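Local coordinates for protein Niban 2 (Homo sapiens, PDB 7CTP) that may play a role in apoptosis suppression and may promote melanoma cell invasion in vitro, is N-myristoylated and carries a PH domain, at residues 239-244 against 276-281; 14-19 against 272-277; 210-215 against 233-238; 5-10 against 268-273. All blocks are in the same frame, centred on the assembly; numbering follows the deposited sequence.

Contact 1. Residues 239-244 against 276-281; sequences LVMEEL and HMVYEQ
Val-240 and Val-278 meet tip to tip between helices 232-252 and 260-337, and this aliphatic pair carries most of the contact. One methyl of Val-278, CG1, presses against Val-240 CB at 3.6 Å. Its other methyl, CG2, lies 3.8 Å from Val-240 CG1, so both branches of Val-278 are used against one neighbour. The orientation follows from chi1 of 165°, which sets Val-278 CG1 opposite its own backbone N and turns the fork toward helix 232-252. A compact, beta-branched residue suits the place because the CA atoms of the two valines are only 7.3 Å apart.

A thioether contact of a looser kind flanks the pair: Met-241, folded back at chi2 and chi3, brings SD to 4.1 Å from Val-278 CG2. With an alanine in place of Val-278, Val-240 would probably lose both methyls it packs on, the sulfur one of its apolar neighbours, and a gap would open between the helices. Polar groups stay outside this apolar patch; Glu-242, for instance, pairs with Arg-216, and Gln-281 NE2 bonds to Ala-17 O. Buried aliphatic contacts between helices that follow one another in the chain are typical of the core of an alpha-helical bundle, the setting seen here.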
loop_
_atom_site.group_PDB
_atom_site.type_symbol
_atom_site.label_atom_id
_atom_site.label_comp_id
_atom_site.label_asym_id
_atom_site.label_seq_id
_atom_site.Cartn_x
_atom_site.Cartn_y
_atom_site.Cartn_z
ATOM N N LEU A 239 13.314 0.583 -4.706
ATOM C CA LEU A 239 14.226 -0.561 -4.718
ATOM C C LEU A 239 15.640 -0.141 -5.095
ATOM O O LEU A 239 16.614 -0.520 -4.429
ATOM C CB LEU A 239 13.710 -1.610 -5.699
ATOM C CG LEU A 239 14.417 -2.965 -5.743
ATOM C CD1 LEU A 239 14.111 -3.772 -4.478
ATOM C CD2 LEU A 239 13.955 -3.712 -6.981
ATOM N N VAL A 240 15.767 0.613 -6.195
ATOM C CA VAL A 240 17.074 1.090 -6.648
ATOM C C VAL A 240 17.718 1.993 -5.600
ATOM O O VAL A 240 18.903 1.838 -5.280
ATOM C CB VAL A 240 16.944 1.810 -8.003
ATOM C CG1 VAL A 240 18.281 2.460 -8.395
ATOM C CG2 VAL A 240 16.501 0.831 -9.081
ATOM N N MET A 241 16.963 2.968 -5.075
ATOM C CA MET A 241 17.539 3.895 -4.095
ATOM C C MET A 241 18.003 3.166 -2.840
ATOM O O MET A 241 19.045 3.510 -2.266
ATOM C CB MET A 241 16.539 4.986 -3.717
ATOM C CG MET A 241 16.164 5.945 -4.850
ATOM S SD MET A 241 17.560 6.848 -5.558
ATOM C CE MET A 241 18.017 7.908 -4.176
ATOM N N GLU A 242 17.239 2.168 -2.392
ATOM C CA GLU A 242 17.658 1.400 -1.222
ATOM C C GLU A 242 19.012 0.750 -1.462
ATOM O O GLU A 242 19.881 0.746 -0.581
ATOM C CB GLU A 242 16.605 0.346 -0.880
ATOM C CG GLU A 242 17.034 -0.650 0.205
ATOM C CD GLU A 242 16.002 -1.749 0.438
ATOM O OE1 GLU A 242 15.531 -2.374 -0.536
ATOM O OE2 GLU A 242 15.658 -1.976 1.615
ATOM N N GLU A 243 19.223 0.232 -2.662
ATOM C CA GLU A 243 20.454 -0.483 -2.955
ATOM C C GLU A 243 21.621 0.472 -3.184
ATOM O O GLU A 243 22.732 0.228 -2.694
ATOM C CB GLU A 243 20.241 -1.387 -4.168
ATOM C CG GLU A 243 21.390 -2.337 -4.436
ATOM C CD GLU A 243 21.010 -3.490 -5.340
ATOM O OE1 GLU A 243 19.841 -3.936 -5.303
ATOM O OE2 GLU A 243 21.896 -3.953 -6.088
ATOM N N LEU A 244 21.391 1.566 -3.910
ATOM C CA LEU A 244 22.480 2.453 -4.309
ATOM C C LEU A 244 22.791 3.538 -3.293
ATOM O O LEU A 244 23.915 4.052 -3.287
ATOM C CB LEU A 244 22.157 3.124 -5.644
ATOM C CG LEU A 244 22.042 2.202 -6.848
ATOM C CD1 LEU A 244 22.066 3.010 -8.137
ATOM C CD2 LEU A 244 23.174 1.171 -6.834
ATOM N N HIS A 276 14.745 11.203 -9.071
ATOM C CA HIS A 276 14.097 11.555 -10.340
ATOM C C HIS A 276 14.723 10.820 -11.521
ATOM O O HIS A 276 14.014 10.315 -12.404
ATOM C CB HIS A 276 14.177 13.065 -10.570
ATOM C CG HIS A 276 13.977 13.462 -12.004
ATOM N ND1 HIS A 276 12.726 13.624 -12.563
ATOM C CD2 HIS A 276 14.868 13.695 -13.000
ATOM C CE1 HIS A 276 12.853 13.953 -13.839
ATOM N NE2 HIS A 276 14.142 13.998 -14.131
ATOM N N MET A 277 16.058 10.787 -11.567
ATOM C CA MET A 277 16.786 10.096 -12.626
ATOM C C MET A 277 16.444 8.611 -12.643
ATOM O O MET A 277 16.185 8.020 -13.702
ATOM C CB MET A 277 18.276 10.305 -12.370
ATOM C CG MET A 277 19.197 10.131 -13.510
ATOM S SD MET A 277 20.833 10.316 -12.758
ATOM C CE MET A 277 21.508 8.759 -13.297
ATOM N N VAL A 278 16.456 7.993 -11.463
ATOM C CA VAL A 278 16.103 6.579 -11.333
ATOM C C VAL A 278 14.666 6.334 -11.778
ATOM O O VAL A 278 14.371 5.352 -12.478
ATOM C CB VAL A 278 16.323 6.120 -9.881
ATOM C CG1 VAL A 278 15.631 4.792 -9.625
ATOM C CG2 VAL A 278 17.818 6.041 -9.572
ATOM N N TYR A 279 13.739 7.193 -11.329
ATOM C CA TYR A 279 12.327 7.020 -11.671
ATOM C C TYR A 279 12.129 6.984 -13.181
ATOM O O TYR A 279 11.423 6.112 -13.708
ATOM C CB TYR A 279 11.495 8.146 -11.040
ATOM C CG TYR A 279 10.003 8.077 -11.348
ATOM C CD1 TYR A 279 9.492 8.544 -12.565
ATOM C CD2 TYR A 279 9.106 7.548 -10.425
ATOM C CE1 TYR A 279 8.130 8.479 -12.852
ATOM C CE2 TYR A 279 7.744 7.486 -10.703
ATOM C CZ TYR A 279 7.272 7.948 -11.923
ATOM O OH TYR A 279 5.923 7.888 -12.204
ATOM N N GLU A 280 12.740 7.930 -13.899
ATOM C CA GLU A 280 12.539 7.956 -15.346
ATOM C C GLU A 280 13.156 6.734 -16.009
ATOM O O GLU A 280 12.575 6.171 -16.945
ATOM C CB GLU A 280 13.111 9.242 -15.947
ATOM C CG GLU A 280 12.304 10.498 -15.586
ATOM C CD GLU A 280 10.831 10.402 -15.974
ATOM O OE1 GLU A 280 10.524 9.847 -17.053
ATOM O OE2 GLU A 280 9.972 10.886 -15.199
ATOM N N GLN A 281 14.323 6.298 -15.530
ATOM C CA GLN A 281 14.958 5.110 -16.099
ATOM C C GLN A 281 14.129 3.856 -15.828
ATOM O O GLN A 281 13.921 3.016 -16.724
ATOM C CB GLN A 281 16.376 4.982 -15.535
ATOM C CG GLN A 281 17.265 4.016 -16.292
ATOM C CD GLN A 281 18.691 4.052 -15.794
ATOM O OE1 GLN A 281 19.131 5.042 -15.204
ATOM N NE2 GLN A 281 19.426 2.979 -16.044
#

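Contact 2. Residues 14-19 against 272-277; sequences QHIAEK and DAVYHM
Ile-16, on helix 10-48, reaches into the space between its own helix and helix 260-337, where Val-274 and Met-277 receive it. Its CB already lies 3.8 Å from the terminal methyl of Met-277, CE. At CB the side chain divides. The short branch, CG2, stands opposite the backbone N and approaches Met-277 CE to 3.6 Å, while also brushing Val-274 CG1 at 4.1 Å. The longer branch runs through CG1 to CD1, which ends 4.1 Å from the other methyl of Val-274, CG2. Ile-16 thus crosses Val-274 at about a right angle, giving each of its two ends a different methyl of the valine to rest on.

Met-277 comes the other way. Its chain is extended as far as SD and bends only at chi3 (124°), which carries CE across to helix 10-48, where it lies 3.6 Å from Ala-17 N and 3.9 Å from Ala-17 CB. The segment axes are 11.1 Å apart at their closest and cross at -51°, a separation that a long methionine can span, the small Ala-17 leaving room for its methyl against the backbone. Leu-8, Met-241 and Leu-248 also touch Val-274: it and Ile-16 face the bundle interior, while Met-277 and Ala-17 lie toward its margin. The contact is made of alkyl groups and a thioether, which implies adhesion by dispersion and, in its buried part, exclusion of water, dependent on complementary shape and not on direction.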
loop_
_atom_site.group_PDB
_atom_site.type_symbol
_atom_site.label_atom_id
_atom_site.label_comp_id
_atom_site.label_asym_id
_atom_site.label_seq_id
_atom_site.Cartn_x
_atom_site.Cartn_y
_atom_site.Cartn_z
ATOM N N GLN A 14 26.274 9.255 -15.189
ATOM C CA GLN A 14 26.404 8.068 -16.035
ATOM C C GLN A 14 26.698 6.828 -15.195
ATOM O O GLN A 14 26.159 5.744 -15.460
ATOM C CB GLN A 14 27.487 8.281 -17.089
ATOM C CG GLN A 14 27.676 7.080 -18.028
ATOM C CD GLN A 14 26.402 6.706 -18.767
ATOM O OE1 GLN A 14 26.025 5.532 -18.827
ATOM N NE2 GLN A 14 25.734 7.703 -19.338
ATOM N N HIS A 15 27.525 6.974 -14.162
ATOM C CA HIS A 15 27.801 5.840 -13.288
ATOM C C HIS A 15 26.527 5.385 -12.585
ATOM O O HIS A 15 26.243 4.181 -12.500
ATOM C CB HIS A 15 28.876 6.213 -12.268
ATOM C CG HIS A 15 30.256 6.309 -12.848
ATOM N ND1 HIS A 15 30.808 5.317 -13.632
ATOM C CD2 HIS A 15 31.202 7.274 -12.740
ATOM C CE1 HIS A 15 32.032 5.672 -13.989
ATOM N NE2 HIS A 15 32.295 6.855 -13.462
ATOM N N ILE A 16 25.733 6.341 -12.094
ATOM C CA ILE A 16 24.489 5.984 -11.413
ATOM C C ILE A 16 23.540 5.280 -12.375
ATOM O O ILE A 16 22.919 4.271 -12.025
ATOM C CB ILE A 16 23.831 7.224 -10.784
ATOM C CG1 ILE A 16 24.654 7.734 -9.600
ATOM C CG2 ILE A 16 22.407 6.881 -10.339
ATOM C CD1 ILE A 16 24.386 9.180 -9.250
ATOM N N ALA A 17 23.431 5.784 -13.610
ATOM C CA ALA A 17 22.542 5.150 -14.582
ATOM C C ALA A 17 22.997 3.734 -14.899
ATOM O O ALA A 17 22.166 2.839 -15.112
ATOM C CB ALA A 17 22.465 5.975 -15.866
ATOM N N GLU A 18 24.313 3.515 -14.960
ATOM C CA GLU A 18 24.823 2.173 -15.222
ATOM C C GLU A 18 24.446 1.219 -14.097
ATOM O O GLU A 18 23.970 0.103 -14.345
ATOM C CB GLU A 18 26.342 2.220 -15.417
ATOM C CG GLU A 18 26.747 2.792 -16.778
ATOM C CD GLU A 18 28.234 3.110 -16.885
ATOM O OE1 GLU A 18 28.633 3.732 -17.895
ATOM O OE2 GLU A 18 28.993 2.740 -15.964
ATOM N N LYS A 19 24.654 1.645 -12.850
ATOM C CA LYS A 19 24.291 0.810 -11.706
ATOM C C LYS A 19 22.786 0.579 -11.654
ATOM O O LYS A 19 22.334 -0.530 -11.346
ATOM C CB LYS A 19 24.776 1.451 -10.407
ATOM C CG LYS A 19 26.299 1.580 -10.313
ATOM C CD LYS A 19 26.709 2.365 -9.066
ATOM C CE LYS A 19 28.219 2.558 -8.993
ATOM N NZ LYS A 19 28.853 1.615 -8.028
ATOM N N ASP A 272 17.037 13.596 -3.929
ATOM C CA ASP A 272 15.860 13.848 -4.757
ATOM C C ASP A 272 16.209 13.848 -6.238
ATOM O O ASP A 272 15.433 13.347 -7.065
ATOM C CB ASP A 272 15.198 15.179 -4.404
ATOM C CG ASP A 272 13.983 15.451 -5.296
ATOM O OD1 ASP A 272 12.952 14.773 -5.120
ATOM O OD2 ASP A 272 14.067 16.299 -6.203
ATOM N N ALA A 273 17.351 14.442 -6.595
ATOM C CA ALA A 273 17.781 14.466 -7.989
ATOM C C ALA A 273 18.059 13.060 -8.504
ATOM O O ALA A 273 17.676 12.722 -9.630
ATOM C CB ALA A 273 19.017 15.352 -8.156
ATOM N N VAL A 274 18.711 12.226 -7.691
ATOM C CA VAL A 274 18.950 10.842 -8.096
ATOM C C VAL A 274 17.637 10.078 -8.188
ATOM O O VAL A 274 17.430 9.287 -9.117
ATOM C CB VAL A 274 19.943 10.164 -7.134
ATOM C CG1 VAL A 274 20.104 8.674 -7.487
ATOM C CG2 VAL A 274 21.312 10.867 -7.185
ATOM N N TYR A 275 16.724 10.308 -7.239
ATOM C CA TYR A 275 15.420 9.652 -7.293
ATOM C C TYR A 275 14.704 9.947 -8.609
ATOM O O TYR A 275 14.119 9.045 -9.215
ATOM C CB TYR A 275 14.560 10.091 -6.100
ATOM C CG TYR A 275 13.164 9.488 -6.088
ATOM C CD1 TYR A 275 12.936 8.204 -5.586
ATOM C CD2 TYR A 275 12.074 10.201 -6.592
ATOM C CE1 TYR A 275 11.648 7.646 -5.583
ATOM C CE2 TYR A 275 10.796 9.653 -6.606
ATOM C CZ TYR A 275 10.584 8.384 -6.103
ATOM O OH TYR A 275 9.293 7.863 -6.119
ATOM N N HIS A 276 14.745 11.203 -9.071
ATOM C CA HIS A 276 14.097 11.555 -10.340
ATOM C C HIS A 276 14.723 10.820 -11.521
ATOM O O HIS A 276 14.014 10.315 -12.404
ATOM C CB HIS A 276 14.177 13.065 -10.570
ATOM C CG HIS A 276 13.977 13.462 -12.004
ATOM N ND1 HIS A 276 12.726 13.624 -12.563
ATOM C CD2 HIS A 276 14.868 13.695 -13.000
ATOM C CE1 HIS A 276 12.853 13.953 -13.839
ATOM N NE2 HIS A 276 14.142 13.998 -14.131
ATOM N N MET A 277 16.058 10.787 -11.567
ATOM C CA MET A 277 16.786 10.096 -12.626
ATOM C C MET A 277 16.444 8.611 -12.643
ATOM O O MET A 277 16.185 8.020 -13.702
ATOM C CB MET A 277 18.276 10.305 -12.370
ATOM C CG MET A 277 19.197 10.131 -13.510
ATOM S SD MET A 277 20.833 10.316 -12.758
ATOM C CE MET A 277 21.508 8.759 -13.297
#

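Contact 3. Residues 210-215 against 233-238; sequences DAIRMY and VQILSN
Ile-212 meets Ile-235 on one side of helix 204-218, while a flat pair lies on another: the guanidinium of Arg-213 takes Asp-210 OD1 at its edge, close to its own plane. The salt bridge is long, 3.3 Å from NH2 to OD1, though nearly straight at 164°. Asp-210 is met obliquely, since NH2 stands above the carboxylate plane, 59° out of it. Arg-213 also uses NH1, so its positive charge is matched by two carboxylates, Asp-210 and Glu-537, with Gln-217 as a further acceptor.

Across the contact the interaction is purely aliphatic. Ile-212 CD1 comes within 3.8 Å of Ile-235 CG2, and the two side chains are inclined to each other. The bend at chi2 (-77°) takes that methyl off an extended course; it also approaches Leu-236 CD2, more loosely, at 4.3 Å. Four-carbon side chains suit this buried site in the helical bundle, being able to reach between helices whose nearest CA atoms, of Ile-212 and Leu-236, are 8.1 Å apart. Phe-27 of helix 10-48 touches both residues.

Ser-237, buried on the side toward helix 260-337, has its hydroxyl satisfied locally: OG donates to Val-233 O at 2.8 Å. The same carbonyl accepts Ser-237 N from the opposite face of its plane.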
loop_
_atom_site.group_PDB
_atom_site.type_symbol
_atom_site.label_atom_id
_atom_site.label_comp_id
_atom_site.label_asym_id
_atom_site.label_seq_id
_atom_site.Cartn_x
_atom_site.Cartn_y
_atom_site.Cartn_z
ATOM N N ASP A 210 5.469 -10.103 -6.088
ATOM C CA ASP A 210 6.274 -11.299 -5.861
ATOM C C ASP A 210 7.674 -11.142 -6.438
ATOM O O ASP A 210 8.650 -11.588 -5.829
ATOM C CB ASP A 210 5.593 -12.537 -6.453
ATOM C CG ASP A 210 4.402 -13.007 -5.630
ATOM O OD1 ASP A 210 4.405 -12.808 -4.396
ATOM O OD2 ASP A 210 3.456 -13.569 -6.226
ATOM N N ALA A 211 7.806 -10.511 -7.609
ATOM C CA ALA A 211 9.140 -10.311 -8.165
ATOM C C ALA A 211 9.971 -9.397 -7.274
ATOM O O ALA A 211 11.183 -9.600 -7.124
ATOM C CB ALA A 211 9.057 -9.739 -9.582
ATOM N N ILE A 212 9.337 -8.367 -6.699
ATOM C CA ILE A 212 10.046 -7.473 -5.787
ATOM C C ILE A 212 10.566 -8.264 -4.602
ATOM O O ILE A 212 11.721 -8.115 -4.187
ATOM C CB ILE A 212 9.126 -6.326 -5.329
ATOM C CG1 ILE A 212 8.941 -5.296 -6.454
ATOM C CG2 ILE A 212 9.695 -5.659 -4.065
ATOM C CD1 ILE A 212 10.150 -4.356 -6.638
ATOM N N ARG A 213 9.709 -9.121 -4.039
ATOM C CA ARG A 213 10.104 -9.890 -2.867
ATOM C C ARG A 213 11.229 -10.860 -3.204
ATOM O O ARG A 213 12.191 -10.992 -2.436
ATOM C CB ARG A 213 8.900 -10.639 -2.294
ATOM C CG ARG A 213 9.240 -11.465 -1.050
ATOM C CD ARG A 213 8.012 -12.165 -0.478
ATOM N NE ARG A 213 7.239 -12.859 -1.508
ATOM C CZ ARG A 213 7.570 -14.026 -2.053
ATOM N NH1 ARG A 213 8.674 -14.654 -1.675
ATOM N NH2 ARG A 213 6.786 -14.566 -2.979
ATOM N N MET A 214 11.142 -11.529 -4.364
ATOM C CA MET A 214 12.180 -12.489 -4.738
ATOM C C MET A 214 13.507 -11.811 -5.016
ATOM O O MET A 214 14.567 -12.363 -4.695
ATOM C CB MET A 214 11.769 -13.317 -5.962
ATOM C CG MET A 214 10.424 -13.995 -5.903
ATOM S SD MET A 214 10.351 -15.346 -4.722
ATOM C CE MET A 214 12.067 -15.788 -4.526
ATOM N N TYR A 215 13.475 -10.638 -5.652
ATOM C CA TYR A 215 14.702 -9.876 -5.837
ATOM C C TYR A 215 15.324 -9.512 -4.494
ATOM O O TYR A 215 16.527 -9.707 -4.279
ATOM C CB TYR A 215 14.444 -8.614 -6.669
ATOM C CG TYR A 215 15.690 -7.756 -6.824
ATOM C CD1 TYR A 215 16.053 -6.832 -5.849
ATOM C CD2 TYR A 215 16.527 -7.906 -7.920
ATOM C CE1 TYR A 215 17.194 -6.075 -5.963
ATOM C CE2 TYR A 215 17.682 -7.134 -8.044
ATOM C CZ TYR A 215 18.010 -6.234 -7.059
ATOM O OH TYR A 215 19.158 -5.467 -7.173
ATOM N N VAL A 233 6.372 1.942 -10.751
ATOM C CA VAL A 233 7.600 2.695 -11.010
ATOM C C VAL A 233 8.141 3.305 -9.717
ATOM O O VAL A 233 9.356 3.362 -9.507
ATOM C CB VAL A 233 7.364 3.765 -12.092
ATOM C CG1 VAL A 233 8.655 4.551 -12.341
ATOM C CG2 VAL A 233 6.899 3.113 -13.395
ATOM N N GLN A 234 7.252 3.788 -8.844
ATOM C CA GLN A 234 7.701 4.336 -7.566
ATOM C C GLN A 234 8.380 3.259 -6.730
ATOM O O GLN A 234 9.422 3.502 -6.100
ATOM C CB GLN A 234 6.511 4.928 -6.811
ATOM C CG GLN A 234 5.963 6.209 -7.440
ATOM C CD GLN A 234 4.713 6.714 -6.732
ATOM O OE1 GLN A 234 3.767 5.962 -6.517
ATOM N NE2 GLN A 234 4.700 7.996 -6.377
ATOM N N ILE A 235 7.805 2.060 -6.713
ATOM C CA ILE A 235 8.381 0.973 -5.928
ATOM C C ILE A 235 9.732 0.557 -6.493
ATOM O O ILE A 235 10.689 0.317 -5.744
ATOM C CB ILE A 235 7.397 -0.209 -5.863
ATOM C CG1 ILE A 235 6.166 0.191 -5.034
ATOM C CG2 ILE A 235 8.095 -1.468 -5.323
ATOM C CD1 ILE A 235 4.982 -0.771 -5.208
ATOM N N LEU A 236 9.830 0.449 -7.817
ATOM C CA LEU A 236 11.116 0.154 -8.441
ATOM C C LEU A 236 12.145 1.226 -8.126
ATOM O O LEU A 236 13.326 0.923 -7.919
ATOM C CB LEU A 236 10.941 0.040 -9.948
ATOM C CG LEU A 236 10.593 -1.328 -10.497
ATOM C CD1 LEU A 236 10.486 -1.176 -12.010
ATOM C CD2 LEU A 236 11.683 -2.316 -10.106
ATOM N N SER A 237 11.722 2.491 -8.119
ATOM C CA SER A 237 12.635 3.566 -7.748
ATOM C C SER A 237 13.091 3.419 -6.302
ATOM O O SER A 237 14.269 3.627 -5.996
ATOM C CB SER A 237 11.964 4.920 -7.957
ATOM O OG SER A 237 11.520 5.046 -9.294
ATOM N N ASN A 238 12.169 3.057 -5.402
ATOM C CA ASN A 238 12.544 2.800 -4.016
ATOM C C ASN A 238 13.536 1.644 -3.922
ATOM O O ASN A 238 14.469 1.682 -3.112
ATOM C CB ASN A 238 11.315 2.482 -3.163
ATOM C CG ASN A 238 10.338 3.648 -3.032
ATOM O OD1 ASN A 238 10.679 4.822 -3.254
ATOM N ND2 ASN A 238 9.100 3.321 -2.657
#

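Contact 4. Residues 5-10 against 268-273; sequences STHLDD and IQISDA
Leu-8 points at Ile-270 and Ala-273 from the break between two helices, 3-7 and 10-48, and so joins the N-terminal corner of the helical bundle to the long helix 260-337. Its CG lies beside its own backbone N (chi1 -63°), and the extended chain beyond delivers CD1 to the surface of the partner helix. There CD1 meets Ala-273 CB at 3.5 Å, close enough that a small alanine suits the spot. The same methyl also lies 4.2 Å from CG2 of Ile-270, about one turn earlier on the helix, and 3.9 Å from Ile-270 O, so it sits over both side chain and backbone.

Ile-270 sends its other branch elsewhere: CD1 reaches His-7 CB at 4.3 Å and lies obliquely to the imidazole. The His-7 ring carries Thr-6 CG2 over the centre of one face, so that face packs against a methyl group. Leu-252 of helix 232-252 and Val-3 of helix 3-7 also touch Ile-270. Gly-1, N-myristoylated in the natural protein, lies just ahead of this corner, although the lipid is absent from the structure. Leu-8 is the first residue to leave helical geometry, and Asp-9 then serves as N-cap of helix 10-48, its OD1 accepting from Arg-12 N.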
loop_
_atom_site.group_PDB
_atom_site.type_symbol
_atom_site.label_atom_id
_atom_site.label_comp_id
_atom_site.label_asym_id
_atom_site.label_seq_id
_atom_site.Cartn_x
_atom_site.Cartn_y
_atom_site.Cartn_z
ATOM N N SER A 5 25.186 20.585 -9.638
ATOM C CA SER A 5 26.121 20.658 -10.753
ATOM C C SER A 5 27.491 20.148 -10.342
ATOM O O SER A 5 28.221 19.592 -11.170
ATOM C CB SER A 5 26.221 22.087 -11.277
ATOM O OG SER A 5 26.661 22.962 -10.252
ATOM N N THR A 6 27.838 20.299 -9.063
ATOM C CA THR A 6 29.140 19.860 -8.577
ATOM C C THR A 6 29.188 18.351 -8.395
ATOM O O THR A 6 30.110 17.689 -8.882
ATOM C CB THR A 6 29.474 20.554 -7.261
ATOM O OG1 THR A 6 29.437 21.973 -7.453
ATOM C CG2 THR A 6 30.867 20.136 -6.785
ATOM N N HIS A 7 28.198 17.788 -7.702
ATOM C CA HIS A 7 28.275 16.397 -7.288
ATOM C C HIS A 7 27.501 15.448 -8.184
ATOM O O HIS A 7 27.814 14.251 -8.204
ATOM C CB HIS A 7 27.798 16.256 -5.842
ATOM C CG HIS A 7 28.582 17.090 -4.879
ATOM N ND1 HIS A 7 29.926 16.887 -4.650
ATOM C CD2 HIS A 7 28.222 18.147 -4.113
ATOM C CE1 HIS A 7 30.358 17.775 -3.772
ATOM N NE2 HIS A 7 29.342 18.550 -3.428
ATOM N N LEU A 8 26.524 15.937 -8.937
ATOM C CA LEU A 8 25.917 15.075 -9.945
ATOM C C LEU A 8 26.297 15.551 -11.340
ATOM O O LEU A 8 25.423 15.843 -12.165
ATOM C CB LEU A 8 24.393 15.022 -9.777
ATOM C CG LEU A 8 23.922 14.413 -8.460
ATOM C CD1 LEU A 8 22.410 14.465 -8.339
ATOM C CD2 LEU A 8 24.413 12.976 -8.344
ATOM N N ASP A 9 27.599 15.614 -11.625
ATOM C CA ASP A 9 28.030 15.957 -12.970
ATOM C C ASP A 9 27.732 14.801 -13.926
ATOM O O ASP A 9 27.222 13.746 -13.539
ATOM C CB ASP A 9 29.512 16.359 -12.994
ATOM C CG ASP A 9 30.469 15.225 -12.637
ATOM O OD1 ASP A 9 30.056 14.052 -12.529
ATOM O OD2 ASP A 9 31.671 15.528 -12.455
ATOM N N ASP A 10 28.026 15.023 -15.208
ATOM C CA ASP A 10 27.662 14.033 -16.217
ATOM C C ASP A 10 28.298 12.678 -15.929
ATOM O O ASP A 10 27.655 11.637 -16.103
ATOM C CB ASP A 10 28.056 14.525 -17.607
ATOM C CG ASP A 10 27.057 15.513 -18.178
ATOM O OD1 ASP A 10 26.029 15.777 -17.521
ATOM O OD2 ASP A 10 27.307 16.020 -19.287
ATOM N N ILE A 268 19.791 15.705 1.031
ATOM C CA ILE A 268 18.388 15.586 0.633
ATOM C C ILE A 268 18.198 16.075 -0.797
ATOM O O ILE A 268 17.465 15.466 -1.587
ATOM C CB ILE A 268 17.484 16.350 1.623
ATOM C CG1 ILE A 268 17.432 15.617 2.969
ATOM C CG2 ILE A 268 16.075 16.523 1.033
ATOM C CD1 ILE A 268 17.091 16.520 4.151
ATOM N N GLN A 269 18.865 17.175 -1.157
ATOM C CA GLN A 269 18.763 17.699 -2.517
ATOM C C GLN A 269 19.361 16.731 -3.532
ATOM O O GLN A 269 18.785 16.503 -4.604
ATOM C CB GLN A 269 19.447 19.065 -2.597
ATOM C CG GLN A 269 19.217 19.795 -3.912
ATOM C CD GLN A 269 19.572 21.268 -3.828
ATOM O OE1 GLN A 269 20.269 21.703 -2.905
ATOM N NE2 GLN A 269 19.090 22.047 -4.791
ATOM N N ILE A 270 20.528 16.162 -3.213
ATOM C CA ILE A 270 21.161 15.178 -4.091
ATOM C C ILE A 270 20.280 13.943 -4.241
ATOM O O ILE A 270 20.088 13.429 -5.347
ATOM C CB ILE A 270 22.551 14.801 -3.553
ATOM C CG1 ILE A 270 23.504 15.992 -3.666
ATOM C CG2 ILE A 270 23.100 13.563 -4.306
ATOM C CD1 ILE A 270 24.755 15.848 -2.826
ATOM N N SER A 271 19.744 13.445 -3.123
ATOM C CA SER A 271 18.915 12.239 -3.157
ATOM C C SER A 271 17.696 12.438 -4.050
ATOM O O SER A 271 17.322 11.544 -4.827
ATOM C CB SER A 271 18.480 11.861 -1.746
ATOM O OG SER A 271 17.802 10.617 -1.731
ATOM N N ASP A 272 17.037 13.596 -3.929
ATOM C CA ASP A 272 15.860 13.848 -4.757
ATOM C C ASP A 272 16.209 13.848 -6.238
ATOM O O ASP A 272 15.433 13.347 -7.065
ATOM C CB ASP A 272 15.198 15.179 -4.404
ATOM C CG ASP A 272 13.983 15.451 -5.296
ATOM O OD1 ASP A 272 12.952 14.773 -5.120
ATOM O OD2 ASP A 272 14.067 16.299 -6.203
ATOM N N ALA A 273 17.351 14.442 -6.595
ATOM C CA ALA A 273 17.781 14.466 -7.989
ATOM C C ALA A 273 18.059 13.060 -8.504
ATOM O O ALA A 273 17.676 12.722 -9.630
ATOM C CB ALA A 273 19.017 15.352 -8.156
#

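Contacts 1, 2 and 4 all use helix 260-337, while contact 3 is joined to contact 1 by helix 232-252. Contact 2 lies about 6 Å from contact 1 and 9 Å from contact 4, centre to centre; contacts 3 and 4 are the farthest apart, about 24 Å between centres. Leu-8 CD2 touches both Ile-16 and Val-274, tying contact 4 to contact 2, and Glu-243 OE1 probably bonds to Tyr-215 OH between contacts 1 and 3. Along the chain contacts 4 and 2 open first, and contact 3, wholly within the span each closes, ends before contact 1 opens. With the PH domain between their segments in the sequence, contacts 4 and 2 bring distant parts together into one bundle.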